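Local coordinates for protein angel homolog 2 (Homo sapiens, PDB 6RW0), which acts as a 2',3'-cyclic phosphatase, although it belongs to the CCR4 family of deadenylases, and probably binds mRNA 3'-untranslated regions, at residues M55-L60 / P87-E92; S61-E66 / E105-H110; M130-K135 / D169-V174; T354-S359 / S415-P420. All blocks are in the same frame, centred on the assembly; numbering follows the deposited sequence.

Contact 1 of 4, residues M55-L60 / P87-E92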
loop_
_atom_site.group_PDB
_atom_site.type_symbol
_atom_site.label_atom_id
_atom_site.label_comp_id
_atom_site.label_asym_id
_atom_site.label_seq_id
_atom_site.Cartn_x
_atom_site.Cartn_y
_atom_site.Cartn_z
ATOM N N MET A 55 9.967 4.034 -0.082
ATOM C CA MET A 55 9.829 2.867 -0.965
ATOM C C MET A 55 8.628 2.039 -0.495
ATOM O O MET A 55 8.553 1.802 0.696
ATOM C CB MET A 55 11.074 1.991 -0.905
ATOM C CG MET A 55 10.898 0.712 -1.676
ATOM S SD MET A 55 12.342 -0.351 -1.571
ATOM C CE MET A 55 13.338 0.370 -2.860
ATOM N N SER A 56 7.718 1.661 -1.388
ATOM C CA SER A 56 6.578 0.763 -1.088
ATOM C C SER A 56 6.822 -0.507 -1.898
ATOM O O SER A 56 6.978 -0.385 -3.088
ATOM C CB SER A 56 5.258 1.385 -1.410
ATOM O OG SER A 56 4.213 0.538 -0.996
ATOM N N TYR A 57 6.886 -1.669 -1.270
ATOM C CA TYR A 57 7.232 -2.900 -2.001
ATOM C C TYR A 57 6.484 -4.104 -1.423
ATOM O O TYR A 57 6.721 -4.419 -0.279
ATOM C CB TYR A 57 8.744 -3.114 -1.890
ATOM C CG TYR A 57 9.380 -4.071 -2.865
ATOM C CD1 TYR A 57 8.669 -4.631 -3.905
ATOM C CD2 TYR A 57 10.719 -4.357 -2.762
ATOM C CE1 TYR A 57 9.278 -5.484 -4.806
ATOM C CE2 TYR A 57 11.344 -5.202 -3.655
ATOM C CZ TYR A 57 10.618 -5.776 -4.673
ATOM O OH TYR A 57 11.218 -6.612 -5.560
ATOM N N ASN A 58 5.656 -4.764 -2.222
ATOM C CA ASN A 58 5.052 -6.060 -1.855
ATOM C C ASN A 58 6.109 -7.079 -2.310
ATOM O O ASN A 58 6.297 -7.200 -3.493
ATOM C CB ASN A 58 3.692 -6.221 -2.523
ATOM C CG ASN A 58 3.093 -7.584 -2.272
ATOM O OD1 ASN A 58 3.804 -8.542 -2.101
ATOM N ND2 ASN A 58 1.782 -7.663 -2.272
ATOM N N ILE A 59 6.788 -7.750 -1.383
ATOM C CA ILE A 59 7.981 -8.583 -1.697
ATOM C C ILE A 59 7.621 -10.031 -2.024
ATOM O O ILE A 59 8.519 -10.746 -2.390
ATOM C CB ILE A 59 9.020 -8.476 -0.561
ATOM C CG1 ILE A 59 8.577 -9.163 0.734
ATOM C CG2 ILE A 59 9.389 -7.021 -0.330
ATOM C CD1 ILE A 59 9.674 -9.286 1.756
ATOM N N LEU A 60 6.357 -10.415 -1.899
ATOM C CA LEU A 60 5.854 -11.759 -2.194
ATOM C C LEU A 60 6.290 -12.749 -1.114
ATOM O O LEU A 60 7.461 -13.132 -1.032
ATOM C CB LEU A 60 6.205 -12.234 -3.610
ATOM C CG LEU A 60 5.752 -13.650 -3.989
ATOM C CD1 LEU A 60 4.264 -13.891 -3.832
ATOM C CD2 LEU A 60 6.198 -13.923 -5.430
ATOM N N PRO A 87 18.102 -12.691 -1.442
ATOM C CA PRO A 87 19.281 -11.879 -1.786
ATOM C C PRO A 87 19.001 -10.817 -2.833
ATOM O O PRO A 87 19.559 -9.715 -2.753
ATOM C CB PRO A 87 20.308 -12.918 -2.253
ATOM C CG PRO A 87 19.903 -14.178 -1.564
ATOM C CD PRO A 87 18.390 -14.136 -1.495
ATOM N N ASN A 88 18.155 -11.116 -3.821
ATOM C CA ASN A 88 17.801 -10.113 -4.821
ATOM C C ASN A 88 16.999 -8.969 -4.208
ATOM O O ASN A 88 17.247 -7.796 -4.511
ATOM C CB ASN A 88 16.986 -10.764 -5.932
ATOM C CG ASN A 88 17.844 -11.349 -7.030
ATOM O OD1 ASN A 88 19.060 -11.148 -7.074
ATOM N ND2 ASN A 88 17.206 -12.065 -7.939
ATOM N N ILE A 89 16.027 -9.293 -3.355
ATOM C CA ILE A 89 15.197 -8.267 -2.728
ATOM C C ILE A 89 16.049 -7.376 -1.836
ATOM O O ILE A 89 15.931 -6.142 -1.864
ATOM C CB ILE A 89 14.053 -8.938 -1.947
ATOM C CG1 ILE A 89 13.052 -9.576 -2.919
ATOM C CG2 ILE A 89 13.366 -7.934 -1.038
ATOM C CD1 ILE A 89 12.195 -10.668 -2.304
ATOM N N LEU A 90 16.931 -7.982 -1.039
ATOM C CA LEU A 90 17.792 -7.192 -0.166
ATOM C C LEU A 90 18.730 -6.302 -0.976
ATOM O O LEU A 90 18.963 -5.142 -0.617
ATOM C CB LEU A 90 18.577 -8.123 0.757
ATOM C CG LEU A 90 19.549 -7.460 1.734
ATOM C CD1 LEU A 90 18.767 -6.594 2.700
ATOM C CD2 LEU A 90 20.393 -8.508 2.456
ATOM N N LYS A 91 19.260 -6.823 -2.088
ATOM C CA LYS A 91 20.137 -6.028 -2.940
ATOM C C LYS A 91 19.409 -4.814 -3.504
ATOM O O LYS A 91 19.985 -3.721 -3.576
ATOM C CB LYS A 91 20.670 -6.916 -4.063
ATOM C CG LYS A 91 21.576 -6.221 -5.054
ATOM C CD LYS A 91 22.108 -7.220 -6.074
ATOM C CE LYS A 91 23.049 -6.562 -7.071
ATOM N NZ LYS A 91 23.441 -7.498 -8.163
ATOM N N GLU A 92 18.148 -4.989 -3.911
ATOM C CA GLU A 92 17.356 -3.862 -4.392
ATOM C C GLU A 92 17.157 -2.826 -3.296
ATOM O O GLU A 92 17.254 -1.619 -3.534
ATOM C CB GLU A 92 15.961 -4.330 -4.789
ATOM C CG GLU A 92 15.762 -4.949 -6.097
ATOM C CD GLU A 92 14.287 -5.236 -6.283
ATOM O OE1 GLU A 92 13.778 -6.188 -5.647
ATOM O OE2 GLU A 92 13.635 -4.484 -7.035
#

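Contact 2 of 4, residues S61-E66 / E105-H110. With MG (magnesium ion), chain B.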
loop_
_atom_site.group_PDB
_atom_site.type_symbol
_atom_site.label_atom_id
_atom_site.label_comp_id
_atom_site.label_asym_id
_atom_site.label_seq_id
_atom_site.Cartn_x
_atom_site.Cartn_y
_atom_site.Cartn_z
ATOM N N SER A 61 5.344 -13.160 -0.280
ATOM C CA SER A 61 5.615 -14.140 0.763
ATOM C C SER A 61 5.850 -15.511 0.148
ATOM O O SER A 61 5.109 -15.932 -0.742
ATOM C CB SER A 61 4.402 -14.174 1.693
ATOM O OG SER A 61 4.202 -15.441 2.301
ATOM N N GLN A 62 6.885 -16.215 0.618
ATOM C CA GLN A 62 7.179 -17.534 0.058
ATOM C C GLN A 62 6.019 -18.504 0.247
ATOM O O GLN A 62 5.700 -19.286 -0.666
ATOM C CB GLN A 62 8.452 -18.115 0.675
ATOM C CG GLN A 62 8.962 -19.340 -0.068
ATOM C CD GLN A 62 9.472 -18.996 -1.460
ATOM O OE1 GLN A 62 9.885 -17.873 -1.713
ATOM N NE2 GLN A 62 9.470 -19.976 -2.356
ATOM N N ASP A 63 5.390 -18.502 1.431
ATOM C CA ASP A 63 4.257 -19.392 1.660
ATOM C C ASP A 63 3.140 -19.098 0.665
ATOM O O ASP A 63 2.514 -20.019 0.130
ATOM C CB ASP A 63 3.689 -19.217 3.071
ATOM C CG ASP A 63 4.531 -19.857 4.157
ATOM O OD1 ASP A 63 5.555 -20.504 3.863
ATOM O OD2 ASP A 63 4.150 -19.701 5.339
ATOM N N LEU A 64 2.860 -17.809 0.427
ATOM C CA LEU A 64 1.797 -17.452 -0.509
ATOM C C LEU A 64 2.183 -17.770 -1.946
ATOM O O LEU A 64 1.325 -18.170 -2.739
ATOM C CB LEU A 64 1.394 -15.987 -0.335
ATOM C CG LEU A 64 0.857 -15.639 1.057
ATOM C CD1 LEU A 64 0.419 -14.166 1.069
ATOM C CD2 LEU A 64 -0.270 -16.561 1.487
ATOM N N LEU A 65 3.463 -17.640 -2.296
ATOM C CA LEU A 65 3.921 -18.061 -3.610
ATOM C C LEU A 65 3.642 -19.546 -3.809
ATOM O O LEU A 65 3.020 -19.950 -4.798
ATOM C CB LEU A 65 5.414 -17.760 -3.713
ATOM C CG LEU A 65 6.159 -17.943 -5.025
ATOM C CD1 LEU A 65 7.562 -17.342 -4.866
ATOM C CD2 LEU A 65 6.252 -19.404 -5.424
ATOM N N GLU A 66 4.061 -20.368 -2.842
ATOM C CA GLU A 66 3.910 -21.816 -2.954
ATOM C C GLU A 66 2.451 -22.240 -2.911
ATOM O O GLU A 66 2.076 -23.207 -3.588
ATOM C CB GLU A 66 4.758 -22.495 -1.874
ATOM C CG GLU A 66 6.243 -22.322 -2.176
ATOM C CD GLU A 66 7.168 -22.863 -1.119
ATOM O OE1 GLU A 66 6.681 -23.452 -0.134
ATOM O OE2 GLU A 66 8.392 -22.679 -1.284
ATOM N N GLU A 105 3.566 -8.325 2.451
ATOM C CA GLU A 105 3.842 -9.758 2.294
ATOM C C GLU A 105 5.167 -10.155 2.939
ATOM O O GLU A 105 5.912 -10.988 2.420
ATOM C CB GLU A 105 3.712 -10.226 0.849
ATOM C CG GLU A 105 2.268 -10.162 0.419
ATOM C CD GLU A 105 1.932 -11.030 -0.766
ATOM O OE1 GLU A 105 2.593 -12.081 -0.975
ATOM O OE2 GLU A 105 0.983 -10.652 -1.491
ATOM N N VAL A 106 5.438 -9.554 4.094
ATOM C CA VAL A 106 6.607 -9.858 4.910
ATOM C C VAL A 106 6.248 -11.053 5.783
ATOM O O VAL A 106 5.421 -10.941 6.693
ATOM C CB VAL A 106 7.006 -8.638 5.752
ATOM C CG1 VAL A 106 8.115 -8.984 6.750
ATOM C CG2 VAL A 106 7.364 -7.475 4.827
ATOM N N GLN A 107 6.860 -12.201 5.495
ATOM C CA GLN A 107 6.530 -13.449 6.173
ATOM C C GLN A 107 7.222 -13.513 7.530
ATOM O O GLN A 107 8.412 -13.210 7.642
ATOM C CB GLN A 107 6.957 -14.615 5.282
ATOM C CG GLN A 107 6.536 -15.954 5.781
ATOM C CD GLN A 107 6.689 -17.020 4.731
ATOM O OE1 GLN A 107 6.147 -16.899 3.635
ATOM N NE2 GLN A 107 7.445 -18.059 5.050
ATOM N N GLU A 108 6.468 -13.899 8.564
ATOM C CA GLU A 108 6.949 -13.741 9.936
ATOM C C GLU A 108 8.248 -14.506 10.182
ATOM O O GLU A 108 9.191 -13.960 10.770
ATOM C CB GLU A 108 5.874 -14.172 10.941
ATOM C CG GLU A 108 6.314 -13.963 12.404
ATOM C CD GLU A 108 5.388 -14.605 13.436
ATOM O OE1 GLU A 108 4.828 -15.689 13.165
ATOM O OE2 GLU A 108 5.218 -14.006 14.521
ATOM N N ASP A 109 8.314 -15.783 9.785
ATOM C CA ASP A 109 9.509 -16.563 10.104
ATOM C C ASP A 109 10.734 -15.989 9.403
ATOM O O ASP A 109 11.783 -15.776 10.025
ATOM C CB ASP A 109 9.319 -18.075 9.881
ATOM C CG ASP A 109 8.907 -18.467 8.466
ATOM O OD1 ASP A 109 8.705 -17.614 7.586
ATOM O OD2 ASP A 109 8.801 -19.697 8.247
ATOM N N HIS A 110 10.596 -15.665 8.123
ATOM C CA HIS A 110 11.689 -15.048 7.385
ATOM C C HIS A 110 12.029 -13.674 7.928
ATOM O O HIS A 110 13.191 -13.255 7.896
ATOM C CB HIS A 110 11.296 -14.940 5.926
ATOM C CG HIS A 110 11.132 -16.264 5.272
ATOM N ND1 HIS A 110 10.426 -16.436 4.103
ATOM C CD2 HIS A 110 11.604 -17.481 5.618
ATOM C CE1 HIS A 110 10.472 -17.709 3.757
ATOM N NE2 HIS A 110 11.188 -18.365 4.652
HETATM MG MG MG B . 0.491 -11.331 -3.619
HETATM O O HOH W 1 9.055 -14.891 2.206
HETATM O O HOH W 2 5.572 -19.630 7.585
HETATM O O HOH W 3 0.874 -13.315 -2.757
HETATM O O HOH W 4 0.485 -12.024 -5.783
HETATM O O HOH W 5 -1.969 -11.994 -3.858
HETATM O O HOH W 6 2.782 -10.634 -3.858
HETATM O O HOH W 7 -0.306 -9.611 -4.853
#

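Contact 3 of 4, residues M130-K135 / D169-V174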
loop_
_atom_site.group_PDB
_atom_site.type_symbol
_atom_site.label_atom_id
_atom_site.label_comp_id
_atom_site.label_asym_id
_atom_site.label_seq_id
_atom_site.Cartn_x
_atom_site.Cartn_y
_atom_site.Cartn_z
ATOM N N MET A 130 1.722 -8.396 11.719
ATOM C CA MET A 130 1.335 -9.600 11.000
ATOM C C MET A 130 -0.179 -9.661 10.854
ATOM O O MET A 130 -0.922 -9.221 11.735
ATOM C CB MET A 130 1.784 -10.823 11.803
ATOM C CG MET A 130 1.727 -12.134 11.056
ATOM S SD MET A 130 2.388 -13.451 12.112
ATOM C CE MET A 130 1.327 -13.369 13.545
ATOM N N ARG A 131 -0.638 -10.212 9.725
ATOM C CA ARG A 131 -2.047 -10.544 9.573
ATOM C C ARG A 131 -2.473 -11.477 10.698
ATOM O O ARG A 131 -1.658 -12.212 11.266
ATOM C CB ARG A 131 -2.316 -11.196 8.211
ATOM C CG ARG A 131 -2.278 -10.189 7.056
ATOM C CD ARG A 131 -3.074 -10.711 5.873
ATOM N NE ARG A 131 -2.393 -11.794 5.179
ATOM C CZ ARG A 131 -2.960 -12.580 4.273
ATOM N NH1 ARG A 131 -2.233 -13.521 3.684
ATOM N NH2 ARG A 131 -4.245 -12.437 3.961
ATOM N N THR A 132 -3.757 -11.425 11.032
ATOM C CA THR A 132 -4.312 -12.154 12.161
ATOM C C THR A 132 -4.683 -13.578 11.739
ATOM O O THR A 132 -4.422 -14.009 10.615
ATOM C CB THR A 132 -5.464 -11.347 12.764
ATOM O OG1 THR A 132 -6.448 -11.050 11.763
ATOM C CG2 THR A 132 -4.946 -10.024 13.319
ATOM N N GLY A 133 -5.238 -14.358 12.653
ATOM C CA GLY A 133 -5.578 -15.701 12.158
ATOM C C GLY A 133 -4.387 -16.552 11.710
ATOM O O GLY A 133 -3.277 -16.439 12.229
ATOM N N ARG A 134 -4.626 -17.434 10.730
ATOM C CA ARG A 134 -3.630 -18.424 10.302
ATOM C C ARG A 134 -2.688 -17.903 9.229
ATOM O O ARG A 134 -1.946 -18.686 8.622
ATOM C CB ARG A 134 -4.322 -19.692 9.798
ATOM C CG ARG A 134 -5.064 -20.425 10.890
ATOM C CD ARG A 134 -5.681 -21.713 10.392
ATOM N NE ARG A 134 -6.413 -22.397 11.453
ATOM C CZ ARG A 134 -5.853 -23.190 12.359
ATOM N NH1 ARG A 134 -4.543 -23.399 12.337
ATOM N NH2 ARG A 134 -6.600 -23.769 13.289
ATOM N N LYS A 135 -2.697 -16.628 8.996
ATOM C CA LYS A 135 -1.987 -16.051 7.881
ATOM C C LYS A 135 -0.523 -15.874 8.261
ATOM O O LYS A 135 -0.201 -15.635 9.431
ATOM C CB LYS A 135 -2.610 -14.707 7.548
ATOM C CG LYS A 135 -4.093 -14.784 7.193
ATOM C CD LYS A 135 -4.376 -15.731 6.023
ATOM C CE LYS A 135 -5.868 -15.736 5.670
ATOM N NZ LYS A 135 -6.663 -16.178 6.865
ATOM N N ASP A 169 -8.461 -11.306 7.605
ATOM C CA ASP A 169 -7.293 -11.158 8.477
ATOM C C ASP A 169 -6.347 -10.021 8.108
ATOM O O ASP A 169 -5.287 -9.881 8.741
ATOM C CB ASP A 169 -6.551 -12.490 8.560
ATOM C CG ASP A 169 -7.324 -13.516 9.366
ATOM O OD1 ASP A 169 -7.759 -13.187 10.503
ATOM O OD2 ASP A 169 -7.526 -14.636 8.843
ATOM N N ASN A 170 -6.732 -9.149 7.193
ATOM C CA ASN A 170 -5.828 -8.101 6.747
ATOM C C ASN A 170 -5.566 -7.076 7.846
ATOM O O ASN A 170 -6.335 -6.924 8.810
ATOM C CB ASN A 170 -6.405 -7.433 5.508
ATOM C CG ASN A 170 -6.694 -8.424 4.416
ATOM O OD1 ASN A 170 -7.811 -8.948 4.320
ATOM N ND2 ASN A 170 -5.674 -8.741 3.616
ATOM N N VAL A 171 -4.460 -6.355 7.670
ATOM C CA VAL A 171 -3.982 -5.405 8.661
ATOM C C VAL A 171 -3.418 -4.147 8.005
ATOM O O VAL A 171 -3.193 -4.075 6.795
ATOM C CB VAL A 171 -2.907 -6.014 9.591
ATOM C CG1 VAL A 171 -3.459 -7.171 10.414
ATOM C CG2 VAL A 171 -1.682 -6.473 8.782
ATOM N N GLY A 172 -3.175 -3.156 8.865
ATOM C CA GLY A 172 -2.431 -1.969 8.502
ATOM C C GLY A 172 -1.524 -1.564 9.647
ATOM O O GLY A 172 -1.584 -2.130 10.743
ATOM N N LEU A 173 -0.696 -0.558 9.387
ATOM C CA LEU A 173 0.247 -0.074 10.388
ATOM C C LEU A 173 0.492 1.401 10.120
ATOM O O LEU A 173 0.656 1.797 8.963
ATOM C CB LEU A 173 1.563 -0.852 10.342
ATOM C CG LEU A 173 2.589 -0.503 11.416
ATOM C CD1 LEU A 173 2.101 -0.764 12.812
ATOM C CD2 LEU A 173 3.863 -1.314 11.132
ATOM N N VAL A 174 0.475 2.207 11.178
ATOM C CA VAL A 174 0.669 3.652 11.077
ATOM C C VAL A 174 1.742 4.043 12.078
ATOM O O VAL A 174 1.612 3.755 13.275
ATOM C CB VAL A 174 -0.632 4.429 11.347
ATOM C CG1 VAL A 174 -0.395 5.919 11.195
ATOM C CG2 VAL A 174 -1.747 3.944 10.410
HETATM O O HOH W 8 -7.333 -11.561 4.058
HETATM O O HOH W 9 -6.897 -8.269 11.205
HETATM O O HOH W 10 -7.094 -17.195 9.362
#

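Contact 4 of 4, residues T354-S359 / S415-P420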
loop_
_atom_site.group_PDB
_atom_site.type_symbol
_atom_site.label_atom_id
_atom_site.label_comp_id
_atom_site.label_asym_id
_atom_site.label_seq_id
_atom_site.Cartn_x
_atom_site.Cartn_y
_atom_site.Cartn_z
ATOM N N THR A 354 2.301 -5.031 -10.840
ATOM C CA THR A 354 2.320 -6.474 -10.601
ATOM C C THR A 354 2.106 -7.167 -11.936
ATOM O O THR A 354 1.434 -6.625 -12.814
ATOM C CB THR A 354 1.257 -6.849 -9.556
ATOM O OG1 THR A 354 1.408 -8.221 -9.171
ATOM C CG2 THR A 354 -0.154 -6.660 -10.083
ATOM N N CYS A 355 2.708 -8.352 -12.111
ATOM C CA CYS A 355 2.612 -9.039 -13.409
ATOM C C CYS A 355 2.901 -10.534 -13.258
ATOM O O CYS A 355 4.047 -10.969 -13.402
ATOM C CB CYS A 355 3.539 -8.447 -14.454
ATOM S SG CYS A 355 3.401 -9.209 -16.125
ATOM N N HIS A 356 1.846 -11.320 -13.062
ATOM C CA HIS A 356 1.997 -12.770 -13.027
ATOM C C HIS A 356 1.083 -13.429 -14.052
ATOM O O HIS A 356 0.557 -12.746 -14.936
ATOM C CB HIS A 356 1.831 -13.327 -11.607
ATOM C CG HIS A 356 0.514 -13.030 -10.964
ATOM N ND1 HIS A 356 -0.693 -13.290 -11.571
ATOM C CD2 HIS A 356 0.221 -12.543 -9.733
ATOM C CE1 HIS A 356 -1.678 -12.958 -10.751
ATOM N NE2 HIS A 356 -1.148 -12.502 -9.630
ATOM N N SER A 357 0.900 -14.737 -13.972
ATOM C CA SER A 357 0.184 -15.511 -15.012
ATOM C C SER A 357 -1.260 -15.031 -15.176
ATOM O O SER A 357 -1.781 -15.220 -16.241
ATOM C CB SER A 357 0.237 -16.988 -14.734
ATOM O OG SER A 357 1.511 -17.526 -15.053
ATOM N N ARG A 358 -1.902 -14.494 -14.143
ATOM C CA ARG A 358 -3.327 -14.119 -14.267
ATOM C C ARG A 358 -3.582 -12.617 -14.136
ATOM O O ARG A 358 -4.728 -12.243 -14.263
ATOM C CB ARG A 358 -4.121 -14.906 -13.222
ATOM C CG ARG A 358 -4.084 -16.407 -13.456
ATOM C CD ARG A 358 -5.017 -17.193 -12.550
ATOM N NE ARG A 358 -6.416 -16.877 -12.770
ATOM C CZ ARG A 358 -7.201 -17.507 -13.628
ATOM N NH1 ARG A 358 -6.724 -18.471 -14.392
ATOM N NH2 ARG A 358 -8.467 -17.159 -13.721
ATOM N N SER A 359 -2.585 -11.780 -13.889
ATOM C CA SER A 359 -2.844 -10.341 -13.655
ATOM C C SER A 359 -1.651 -9.455 -14.019
ATOM O O SER A 359 -0.562 -9.793 -13.649
ATOM C CB SER A 359 -3.204 -10.158 -12.184
ATOM O OG SER A 359 -3.665 -8.864 -11.920
ATOM N N SER A 415 12.664 -10.214 -8.018
ATOM C CA SER A 415 12.311 -11.403 -7.247
ATOM C C SER A 415 10.993 -11.287 -6.491
ATOM O O SER A 415 10.722 -12.102 -5.602
ATOM C CB SER A 415 13.457 -11.820 -6.322
ATOM O OG SER A 415 14.476 -12.461 -7.080
ATOM N N SER A 416 10.138 -10.343 -6.864
ATOM C CA SER A 416 8.752 -10.330 -6.433
ATOM C C SER A 416 7.845 -10.304 -7.661
ATOM O O SER A 416 8.291 -9.992 -8.771
ATOM C CB SER A 416 8.476 -9.109 -5.551
ATOM O OG SER A 416 7.098 -9.035 -5.278
ATOM N N ASP A 417 6.571 -10.661 -7.467
ATOM C CA ASP A 417 5.569 -10.453 -8.511
ATOM C C ASP A 417 5.061 -9.016 -8.546
ATOM O O ASP A 417 4.213 -8.694 -9.387
ATOM C CB ASP A 417 4.425 -11.483 -8.480
ATOM C CG ASP A 417 3.630 -11.483 -7.201
ATOM O OD1 ASP A 417 4.075 -10.895 -6.204
ATOM O OD2 ASP A 417 2.538 -12.101 -7.208
ATOM N N HIS A 418 5.583 -8.145 -7.688
ATOM C CA HIS A 418 5.337 -6.717 -7.776
ATOM C C HIS A 418 6.640 -5.978 -8.034
ATOM O O HIS A 418 7.737 -6.493 -7.788
ATOM C CB HIS A 418 4.753 -6.145 -6.473
ATOM C CG HIS A 418 3.414 -6.691 -6.122
ATOM N ND1 HIS A 418 2.281 -5.908 -6.051
ATOM C CD2 HIS A 418 3.017 -7.952 -5.836
ATOM C CE1 HIS A 418 1.247 -6.663 -5.729
ATOM N NE2 HIS A 418 1.666 -7.911 -5.598
ATOM N N LEU A 419 6.509 -4.721 -8.547
ATOM C CA LEU A 419 7.641 -3.818 -8.616
ATOM C C LEU A 419 7.655 -2.886 -7.412
ATOM O O LEU A 419 6.593 -2.501 -6.908
ATOM C CB LEU A 419 7.523 -2.934 -9.856
ATOM C CG LEU A 419 7.587 -3.651 -11.198
ATOM C CD1 LEU A 419 7.302 -2.669 -12.337
ATOM C CD2 LEU A 419 8.929 -4.296 -11.400
ATOM N N PRO A 420 8.834 -2.486 -6.932
ATOM C CA PRO A 420 8.880 -1.475 -5.866
ATOM C C PRO A 420 8.574 -0.087 -6.407
ATOM O O PRO A 420 9.013 0.283 -7.499
ATOM C CB PRO A 420 10.319 -1.565 -5.347
ATOM C CG PRO A 420 11.105 -2.067 -6.525
ATOM C CD PRO A 420 10.179 -2.989 -7.283
#

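Contact 1 of 4, residues M55-L60 / P87-E92
Tyr-57 and Glu-92 supply the one hydrogen bond between segments 55-60 and 87-92, in a contact that is otherwise apolar. The phenol OH of Tyr-57 donates at 2.6 Å to OE1 of Glu-92, which receives it on its syn lone pair, the side of the other oxygen. The two side chains cross at about a right angle, and the carboxylate plane stands 89° from the ring. CG of Tyr-57 is anti to the backbone N (chi1 -163°), which starts the ring on its way toward the helix.

Apolar packing takes over one turn earlier in the helix. CG2 of Ile-89 lies 4.1 Å from CG2 of Ile-59, and it also approaches CE2 of Tyr-57 at 4.3 Å. Ile-59 CG2 in turn sits 3.8 Å above the plane of the Tyr-57 ring, offset toward the rim. CD1 of Ile-89 ends 3.7 Å from the carbonyl O of Ile-59, an oxygen that also accepts a bond from Arg-85. Pro-420 touches both Tyr-57 and Glu-92.

The short strand and helix segments run antiparallel with axes 11.8 Å apart, a helix packed on a sheet as in the DNase I-like fold. A phenylalanine in place of Tyr-57 would probably leave the Glu-92 carboxylate without its hydroxyl mate and freer to turn. Chemically, a single short, probably charge-assisted bond tethers the tip of the phenol, while the isoleucines pack beside it without directional demands.

Contact 2 of 4, residues S61-E66 / E105-H110
Ser-61 and Glu-105 meet right beside the magnesium ion. OE2 of Glu-105 binds the metal at 2.3 Å, and five waters bring the ligands to six. The other oxygen, OE1, accepts the backbone N-H of Ser-61 at 3.0 Å in a nearly straight bond (168°), met on its anti side. A metal-bound water also donates to OE1, and CD1 of Leu-64 packs 3.6 Å from that same oxygen. Asn-58 ND2 bonds to OE2, so both carboxylate oxygens are held and the group has little freedom to rotate.

One layer out, Gln-107 holds the start of helix 62-67. Its OE1 takes Ser-61 OG at 2.8 Å and the N-H of Asp-63 at 2.8 Å, both in the carbonyl plane and each on its own lone pair. The chain reaches there with CG anti to the backbone N (chi1 -173°) and extended beyond. Ser-61 is the N-cap residue, its OG accepting weakly from Leu-64 N.

Farther out, NE2 of Gln-107 donates to OD1 of Asp-109 at 2.9 Å, which fixes which way round the amide lies, and NE2 also rests over a face of the His-110 ring. A water joins Gln-62 N to His-110 ND1. An alanine in place of Gln-107 would probably leave the Ser-61 hydroxyl and the Asp-63 N-H without their acceptor. A glutamate near the end of a strand that binds the divalent metal, here in a G1 beta bulge formed by Glu-105 and Val-106 opposite Gly-138, is a hallmark of the active site in the endonuclease/exonuclease/phosphatase family.

Contact 3 of 4, residues M130-K135 / D169-V174
Thr-132 N donates to Asp-169 O (3.2 Å, 161°) at the head of a type II' beta turn from Thr-132 to Lys-135. The turn lies in the hairpin loop between strands 124-130 and 137-144, and the contact joins it to the start of strand 171-179, thus linking the two large sheets of the DNase I-like fold.

Asp-169 works with both carboxylate oxygens. OD1 accepts from Thr-132 OG1 at 2.8 Å on its anti side. OD2 forms a salt bridge with Lys-135 NZ at 2.7 Å through its anti lone pair, and a water bridges OD2 to Arg-134 N. The lysine reaches back by bends that place CD (chi2 -57°) and NZ, while its CG lies over the centre of the Arg-131 guanidinium. Gly-133 suits this spot, with a positive phi and a modelled CB that would fall 2.5 Å from Asp-169 OD2.

Arg-131 lays CB 3.3 Å from Asp-169 O, and its guanidinium is paired with Asp-137. CG1 of Val-171 packs 3.5 Å from Met-130 O and also lies against CA of Arg-131. Another water donates to Thr-132 OG1 at 2.9 Å and to the carbonyl O of Asn-170 at 2.8 Å.

Contact 4 of 4, residues T354-S359 / S415-P420
Thr-354 and His-418 form a single backbone bridge between the short strand 354-356 and the Ser-Asp-His motif ahead of strand 421-428; that motif is a signature of the endonuclease/exonuclease/phosphatase family. The site is the metal centre: the His-418 side chain comes to about 4 Å from the magnesium ion, nearest atoms.

The carbonyl O of Asp-417 is gripped twice from the strand. Cys-355 N donates at 3.1 Å, nearly in line with the C=O bond, and Thr-354 OG1 donates at 2.9 Å from above the carbonyl plane. Thr-354 also covers the imidazole. Its OG1 lies 3.6 Å above the centre of the His-418 ring, and its CB makes a CH-pi contact at 3.8 Å to the centroid, 13° off the normal. OG1 can serve both because it stands anti to the backbone N (chi1 -171°). ND1 of His-418 is bonded to Asp-364, a pairing consistent with the His-Asp dyad of this family.

His-356 lies side by side with Asp-417. CD2 of its ring approaches Asp-417 OD2 edge-on at 3.5 Å, with ring and carboxylate 28° apart, and OD2 is bonded to the Tyr-72 hydroxyl. At the same ring, ND1 of His-356 accepts from Arg-358 N at 3.1 Å, close to the ring plane. On the main-chain side of His-418, Ser-416 OG accepts from His-418 N, an ST turn, and bonds to Asn-58 O.

One backbone bond and two hydroxyls thus hold the peptide that joins Asp-417 to His-418, while a threonine above the histidine's face and a carboxylate at ND1 limit how the ring can turn.

Overall arrangement
Contacts 1, 2 and 4 gather round one end of the sheet that holds strands 49-58, 100-107 and 421-428, with centres 12 to 15 Å apart. Contact 3 stands off, its centre 13 Å from that of contact 2 but about 20 Å from that of contact 1. Along the chain, contacts 1 and 2 interleave; contact 3 follows, then contact 4. Asn-58, on the strand of contact 1, touches both neighbouring contacts, 2 and 4. Contacts 3 and 4 both reach the second large sheet. Through contacts 1, 2 and 4, distant parts of the sequence converge on one metal site, as in other DNase I-like enzymes, whereas contact 3 joins the two large sheets.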